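Local coordinates for protein AA9 family lytic polysaccharide monooxygenase D (Myceliophthora thermophila, PDB 5UFV) that oxidatively cleaves cellulose and related polysaccharides with a single active-site copper, yielding C1-oxidised products, at residues Tyr7-Lys12 / Leu56-Ala61; Ile80-Tyr85 / Tyr151-Glu156. One frame throughout, in Å; residues are numbered along the deposited sequence.

Contact 1: residues Tyr7-Lys12 / Leu56-Ala61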
loop_
_atom_site.group_PDB
_atom_site.type_symbol
_atom_site.label_atom_id
_atom_site.label_comp_id
_atom_site.label_asym_id
_atom_site.label_seq_id
_atom_site.Cartn_x
_atom_site.Cartn_y
_atom_site.Cartn_z
ATOM N N TYR A 7 12.656 -0.680 4.517
ATOM C CA TYR A 7 12.594 -0.349 3.093
ATOM C C TYR A 7 13.984 -0.383 2.439
ATOM O O TYR A 7 15.014 -0.185 3.095
ATOM C CB TYR A 7 12.009 1.062 2.868
ATOM C CG TYR A 7 10.626 1.345 3.424
ATOM C CD1 TYR A 7 10.458 1.798 4.717
ATOM C CD2 TYR A 7 9.495 1.198 2.636
ATOM C CE1 TYR A 7 9.192 2.073 5.224
ATOM C CE2 TYR A 7 8.234 1.455 3.137
ATOM C CZ TYR A 7 8.090 1.902 4.431
ATOM O OH TYR A 7 6.833 2.169 4.928
ATOM N N ASN A 8 13.988 -0.619 1.127
ATOM C CA ASN A 8 15.141 -0.323 0.286
ATOM C C ASN A 8 14.729 0.633 -0.828
ATOM O O ASN A 8 13.919 0.304 -1.677
ATOM C CB ASN A 8 15.778 -1.593 -0.302
ATOM C CG ASN A 8 17.101 -1.303 -0.979
ATOM O OD1 ASN A 8 17.151 -0.636 -2.012
ATOM N ND2 ASN A 8 18.178 -1.748 -0.375
ATOM N N ILE A 9 15.296 1.823 -0.811
ATOM C CA ILE A 9 14.917 2.863 -1.744
ATOM C C ILE A 9 16.140 3.411 -2.448
ATOM O O ILE A 9 17.035 3.999 -1.830
ATOM C CB ILE A 9 14.170 3.997 -1.032
ATOM C CG1 ILE A 9 12.821 3.465 -0.526
ATOM C CG2 ILE A 9 13.953 5.169 -1.981
ATOM C CD1 ILE A 9 12.234 4.231 0.615
ATOM N N ALA A 10 16.137 3.221 -3.765
ATOM C CA ALA A 10 17.222 3.637 -4.653
ATOM C C ALA A 10 18.487 2.979 -4.197
ATOM O O ALA A 10 19.515 3.633 -4.102
ATOM C CB ALA A 10 17.362 5.146 -4.664
ATOM N N GLY A 11 18.390 1.689 -3.865
ATOM C CA GLY A 11 19.537 0.927 -3.366
ATOM C C GLY A 11 20.003 1.150 -1.917
ATOM O O GLY A 11 20.986 0.550 -1.522
ATOM N N LYS A 12 19.336 1.987 -1.118
ATOM C CA LYS A 12 19.746 2.202 0.282
ATOM C C LYS A 12 18.722 1.647 1.255
ATOM O O LYS A 12 17.522 1.579 0.968
ATOM C CB LYS A 12 19.954 3.685 0.594
ATOM C CG LYS A 12 20.496 4.462 -0.591
ATOM C CD LYS A 12 21.110 5.817 -0.240
ATOM C CE LYS A 12 21.864 6.355 -1.453
ATOM N NZ LYS A 12 22.974 7.267 -1.056
ATOM N N LEU A 56 12.800 11.753 9.026
ATOM C CA LEU A 56 13.650 11.582 7.858
ATOM C C LEU A 56 12.872 11.293 6.578
ATOM O O LEU A 56 11.697 10.975 6.623
ATOM C CB LEU A 56 14.615 10.421 8.095
ATOM C CG LEU A 56 15.451 10.517 9.360
ATOM C CD1 LEU A 56 16.404 9.325 9.456
ATOM C CD2 LEU A 56 16.202 11.849 9.441
ATOM N N TYR A 57 13.586 11.369 5.460
ATOM C CA TYR A 57 13.091 11.038 4.125
ATOM C C TYR A 57 14.170 10.236 3.380
ATOM O O TYR A 57 15.352 10.341 3.687
ATOM C CB TYR A 57 12.789 12.301 3.325
ATOM C CG TYR A 57 13.960 13.251 3.298
ATOM C CD1 TYR A 57 14.987 13.080 2.383
ATOM C CD2 TYR A 57 14.069 14.300 4.236
ATOM C CE1 TYR A 57 16.083 13.933 2.369
ATOM C CE2 TYR A 57 15.152 15.150 4.231
ATOM C CZ TYR A 57 16.156 14.960 3.293
ATOM O OH TYR A 57 17.254 15.784 3.268
ATOM N N ALA A 58 13.751 9.417 2.422
ATOM C CA ALA A 58 14.680 8.785 1.505
ATOM C C ALA A 58 14.724 9.607 0.205
ATOM O O ALA A 58 13.694 10.098 -0.249
ATOM C CB ALA A 58 14.226 7.366 1.222
ATOM N N GLU A 59 15.906 9.761 -0.381
ATOM C CA GLU A 59 16.037 10.376 -1.708
ATOM C C GLU A 59 15.781 9.356 -2.778
ATOM O O GLU A 59 16.123 8.180 -2.633
ATOM C CB GLU A 59 17.421 11.001 -1.918
ATOM C CG GLU A 59 17.756 12.059 -0.862
ATOM C CD GLU A 59 18.368 13.343 -1.404
ATOM O OE1 GLU A 59 18.989 13.336 -2.502
ATOM O OE2 GLU A 59 18.224 14.371 -0.703
ATOM N N ALA A 60 15.154 9.804 -3.852
ATOM C CA ALA A 60 14.905 8.952 -5.003
ATOM C C ALA A 60 14.540 9.785 -6.206
ATOM O O ALA A 60 13.918 10.834 -6.097
ATOM C CB ALA A 60 13.791 7.960 -4.725
ATOM N N ALA A 61 14.945 9.302 -7.361
ATOM C CA ALA A 61 14.573 9.915 -8.606
ATOM C C ALA A 61 13.500 9.049 -9.256
ATOM O O ALA A 61 13.334 7.871 -8.919
ATOM C CB ALA A 61 15.795 10.032 -9.515
HETATM O O HOH W 1 17.253 6.588 -0.959
#

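Contact 2: residues Ile80-Tyr85 / Tyr151-Glu156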
loop_
_atom_site.group_PDB
_atom_site.type_symbol
_atom_site.label_atom_id
_atom_site.label_comp_id
_atom_site.label_asym_id
_atom_site.label_seq_id
_atom_site.Cartn_x
_atom_site.Cartn_y
_atom_site.Cartn_z
ATOM N N ILE A 80 -2.550 -6.207 -3.200
ATOM C CA ILE A 80 -1.477 -5.359 -2.756
ATOM C C ILE A 80 -1.708 -4.035 -3.455
ATOM O O ILE A 80 -1.926 -4.023 -4.659
ATOM C CB ILE A 80 -0.126 -5.903 -3.265
ATOM C CG1 ILE A 80 0.106 -7.302 -2.723
ATOM C CG2 ILE A 80 1.006 -4.982 -2.877
ATOM C CD1 ILE A 80 1.356 -7.948 -3.252
ATOM N N LEU A 81 -1.650 -2.936 -2.711
ATOM C CA LEU A 81 -1.678 -1.619 -3.305
ATOM C C LEU A 81 -0.528 -0.751 -2.801
ATOM O O LEU A 81 -0.215 -0.762 -1.608
ATOM C CB LEU A 81 -2.986 -0.932 -2.979
ATOM C CG LEU A 81 -4.222 -1.511 -3.685
ATOM C CD1 LEU A 81 -4.764 -2.731 -2.966
ATOM C CD2 LEU A 81 -5.310 -0.446 -3.787
ATOM N N VAL A 82 0.086 0.005 -3.712
ATOM C CA VAL A 82 1.102 0.945 -3.346
ATOM C C VAL A 82 0.742 2.277 -3.926
ATOM O O VAL A 82 0.521 2.382 -5.119
ATOM C CB VAL A 82 2.457 0.547 -3.909
ATOM C CG1 VAL A 82 3.528 1.479 -3.355
ATOM C CG2 VAL A 82 2.754 -0.925 -3.613
ATOM N N TRP A 83 0.698 3.297 -3.081
ATOM C CA TRP A 83 0.243 4.605 -3.467
ATOM C C TRP A 83 1.264 5.639 -3.118
ATOM O O TRP A 83 2.124 5.426 -2.295
ATOM C CB TRP A 83 -0.981 5.013 -2.667
ATOM C CG TRP A 83 -2.147 4.073 -2.596
ATOM C CD1 TRP A 83 -2.207 2.872 -1.945
ATOM C CD2 TRP A 83 -3.462 4.312 -3.113
ATOM N NE1 TRP A 83 -3.468 2.326 -2.072
ATOM C CE2 TRP A 83 -4.256 3.193 -2.774
ATOM C CE3 TRP A 83 -4.042 5.361 -3.832
ATOM C CZ2 TRP A 83 -5.589 3.101 -3.116
ATOM C CZ3 TRP A 83 -5.377 5.263 -4.177
ATOM C CH2 TRP A 83 -6.135 4.151 -3.814
ATOM N N MET A 84 1.087 6.812 -3.694
ATOM C CA MET A 84 1.902 7.959 -3.404
ATOM C C MET A 84 1.019 9.180 -3.281
ATOM O O MET A 84 -0.139 9.171 -3.667
ATOM C CB MET A 84 2.957 8.171 -4.502
ATOM C CG MET A 84 4.093 7.184 -4.425
ATOM S SD MET A 84 5.474 7.454 -5.572
ATOM C CE MET A 84 6.424 8.725 -4.728
ATOM N N TYR A 85 1.594 10.244 -2.749
ATOM C CA TYR A 85 0.841 11.430 -2.413
ATOM C C TYR A 85 1.818 12.575 -2.392
ATOM O O TYR A 85 2.819 12.528 -1.679
ATOM C CB TYR A 85 0.176 11.252 -1.040
ATOM C CG TYR A 85 -0.580 12.448 -0.548
ATOM C CD1 TYR A 85 0.084 13.577 -0.074
ATOM C CD2 TYR A 85 -1.950 12.446 -0.526
ATOM C CE1 TYR A 85 -0.605 14.687 0.376
ATOM C CE2 TYR A 85 -2.654 13.539 -0.063
ATOM C CZ TYR A 85 -1.979 14.665 0.387
ATOM O OH TYR A 85 -2.707 15.742 0.843
ATOM N N TYR A 151 7.107 13.499 -1.076
ATOM C CA TYR A 151 5.986 12.583 -1.247
ATOM C C TYR A 151 5.900 11.580 -0.117
ATOM O O TYR A 151 6.911 11.155 0.426
ATOM C CB TYR A 151 6.116 11.766 -2.532
ATOM C CG TYR A 151 5.885 12.473 -3.846
ATOM C CD1 TYR A 151 6.923 13.139 -4.479
ATOM C CD2 TYR A 151 4.671 12.388 -4.498
ATOM C CE1 TYR A 151 6.745 13.758 -5.703
ATOM C CE2 TYR A 151 4.466 13.011 -5.735
ATOM C CZ TYR A 151 5.510 13.694 -6.344
ATOM O OH TYR A 151 5.352 14.328 -7.573
ATOM N N LEU A 152 4.682 11.155 0.186
ATOM C CA LEU A 152 4.471 9.973 1.013
ATOM C C LEU A 152 4.271 8.811 0.077
ATOM O O LEU A 152 3.771 8.973 -1.030
ATOM C CB LEU A 152 3.241 10.113 1.881
ATOM C CG LEU A 152 3.083 11.426 2.643
ATOM C CD1 LEU A 152 1.792 11.377 3.439
ATOM C CD2 LEU A 152 4.268 11.664 3.555
ATOM N N VAL A 153 4.682 7.636 0.517
ATOM C CA VAL A 153 4.395 6.422 -0.217
ATOM C C VAL A 153 3.673 5.523 0.750
ATOM O O VAL A 153 4.065 5.473 1.891
ATOM C CB VAL A 153 5.666 5.735 -0.695
ATOM C CG1 VAL A 153 6.632 5.496 0.460
ATOM C CG2 VAL A 153 5.317 4.422 -1.388
ATOM N N ARG A 154 2.625 4.826 0.311
ATOM C CA ARG A 154 1.765 4.044 1.223
ATOM C C ARG A 154 1.601 2.621 0.711
ATOM O O ARG A 154 1.165 2.414 -0.437
ATOM C CB ARG A 154 0.391 4.724 1.343
ATOM C CG ARG A 154 -0.703 3.928 2.028
ATOM C CD ARG A 154 -1.946 4.793 2.113
ATOM N NE ARG A 154 -3.035 4.080 2.763
ATOM C CZ ARG A 154 -3.755 3.111 2.182
ATOM N NH1 ARG A 154 -3.531 2.763 0.897
ATOM N NH2 ARG A 154 -4.707 2.493 2.892
ATOM N N HIS A 155 1.944 1.642 1.549
ATOM C CA HIS A 155 1.769 0.241 1.186
ATOM C C HIS A 155 0.582 -0.264 1.909
ATOM O O HIS A 155 0.423 0.033 3.075
ATOM C CB HIS A 155 2.991 -0.600 1.546
ATOM C CG HIS A 155 4.179 -0.289 0.701
ATOM N ND1 HIS A 155 4.957 0.832 0.898
ATOM C CD2 HIS A 155 4.673 -0.899 -0.399
ATOM C CE1 HIS A 155 5.902 0.879 -0.023
ATOM N NE2 HIS A 155 5.748 -0.156 -0.824
ATOM N N GLU A 156 -0.247 -1.034 1.216
ATOM C CA GLU A 156 -1.486 -1.491 1.765
ATOM C C GLU A 156 -1.717 -2.876 1.249
ATOM O O GLU A 156 -1.663 -3.112 0.030
ATOM C CB GLU A 156 -2.629 -0.569 1.338
ATOM C CG GLU A 156 -4.041 -1.006 1.731
ATOM C CD GLU A 156 -5.139 -0.071 1.174
ATOM O OE1 GLU A 156 -4.938 0.555 0.094
ATOM O OE2 GLU A 156 -6.217 0.065 1.819
#

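Contact 1: residues Tyr7-Lys12 / Leu56-Ala61
I9 turns its side chain onto the strand 58-60 and meets it with both branches. With CG2 anti to the backbone N, the branched methyl faces the second segment, and CG1 lies beside that nitrogen with chi1 at -67°. CG2 sits over A58 and A60, two alanines whose CB atoms both point toward the strand 4-9: it lies 3.9 Å from A60 CB and equally far from A58 CB. The other branch ends in CD1, which touches A58 CB from a second direction at 3.8 Å. One isoleucine thus straddles the methyls of two residues that alternate with E59, whose carboxylate leads away from the contact. A10 adds a thinner edge, its CB resting 3.9 Å from the carbonyl oxygen E59 O.

No direct hydrogen bond joins the two segments. Instead a water donates to both I9 O and E59 O, and so bridges two carbonyl oxygens that could not pair with each other; it lies 2.7 Å from I9 O. The same I9 O accepts from K12 N in the type I' turn of I9 to K12, by which the chain reverses into strand 12-15. I175 and Y14 also pack on I9, and I175 touches A60 as well. The strand axes approach to 8.3 Å at 37°, too far apart for backbone pairing. This is side-chain packing between two layers: the hairpin 4-15 of one sheet faces an outermost strand of the other, as in the beta-sandwich of AA9 monooxygenases.

Contact 2: residues Ile80-Tyr85 / Tyr151-Glu156
W83 and R154 sit opposite each other in register as a hydrogen-bonded antiparallel pair, their side chains side by side and pointing the same way, with the ring and guanidinium planes 77° apart. The indole NE1 donates to E156 OE1 at 3.2 Å, with the acceptor tilted from the ring plane. R154 NH1 donates to that same oxygen at 2.7 Å, meeting it from above the carboxylate plane, while NH2 reaches E156 OE2: an end-on salt bridge with one nitrogen to each oxygen. R154 NH1 and W83 NE1, both donors, lie 3.0 Å apart without bonding, a closeness that the acceptor they share probably makes tolerable. The buried polar ends have further partners: E156 OE2 is bonded to the hydroxyl of Y196, R154 NE to R47 O and R154 NH2 to L46 O. An alanine in place of W83 would probably leave E156 OE1 without its indole donor and open a gap beside the guanidinium. Both segments are central neighbours in the mixed sheet of the AA9 beta-sandwich, and E156 lies about 7 Å, side chain to side chain, from the copper ligand Y169.

Backbone bonds pair L81 with E156 and W83 with R154 in both directions; at Y85 and L152 the return bond from Y85 N is weak. On the face carrying V82 and M84 the contacts are apolar. V82 CG1 lies over one face of the H155 imidazole, 4.0 Å from its centroid, and 4.0 Å from V153 CG2. Bent at chi3 (81°), M84 brings CE to 3.8 Å from Y151 CB. The hydroxyl of Y151 is bonded to A147 O, that of Y85 to S97 O.

In the fold
From the N terminus, the end of strand 4-9 and the turn after it form the first side of contact 1, and the chain returns to it 44 residues later at 56-61, closing a long, mostly irregular loop. Strand 65-70 then rejoins the four-stranded sheet before 80-85 begins contact 2, which closes at 151-156 after a second excursion through strands 101-107 and 136-141. The two loops are in series and neither nests in nor crosses the other. Contact 1 joins the two sheets near one edge, whereas contact 2 zips neighbouring strands in the interior of the mixed sheet. They meet between the layers, where Y7 CE2 packs 4.0 Å from H155 CE1.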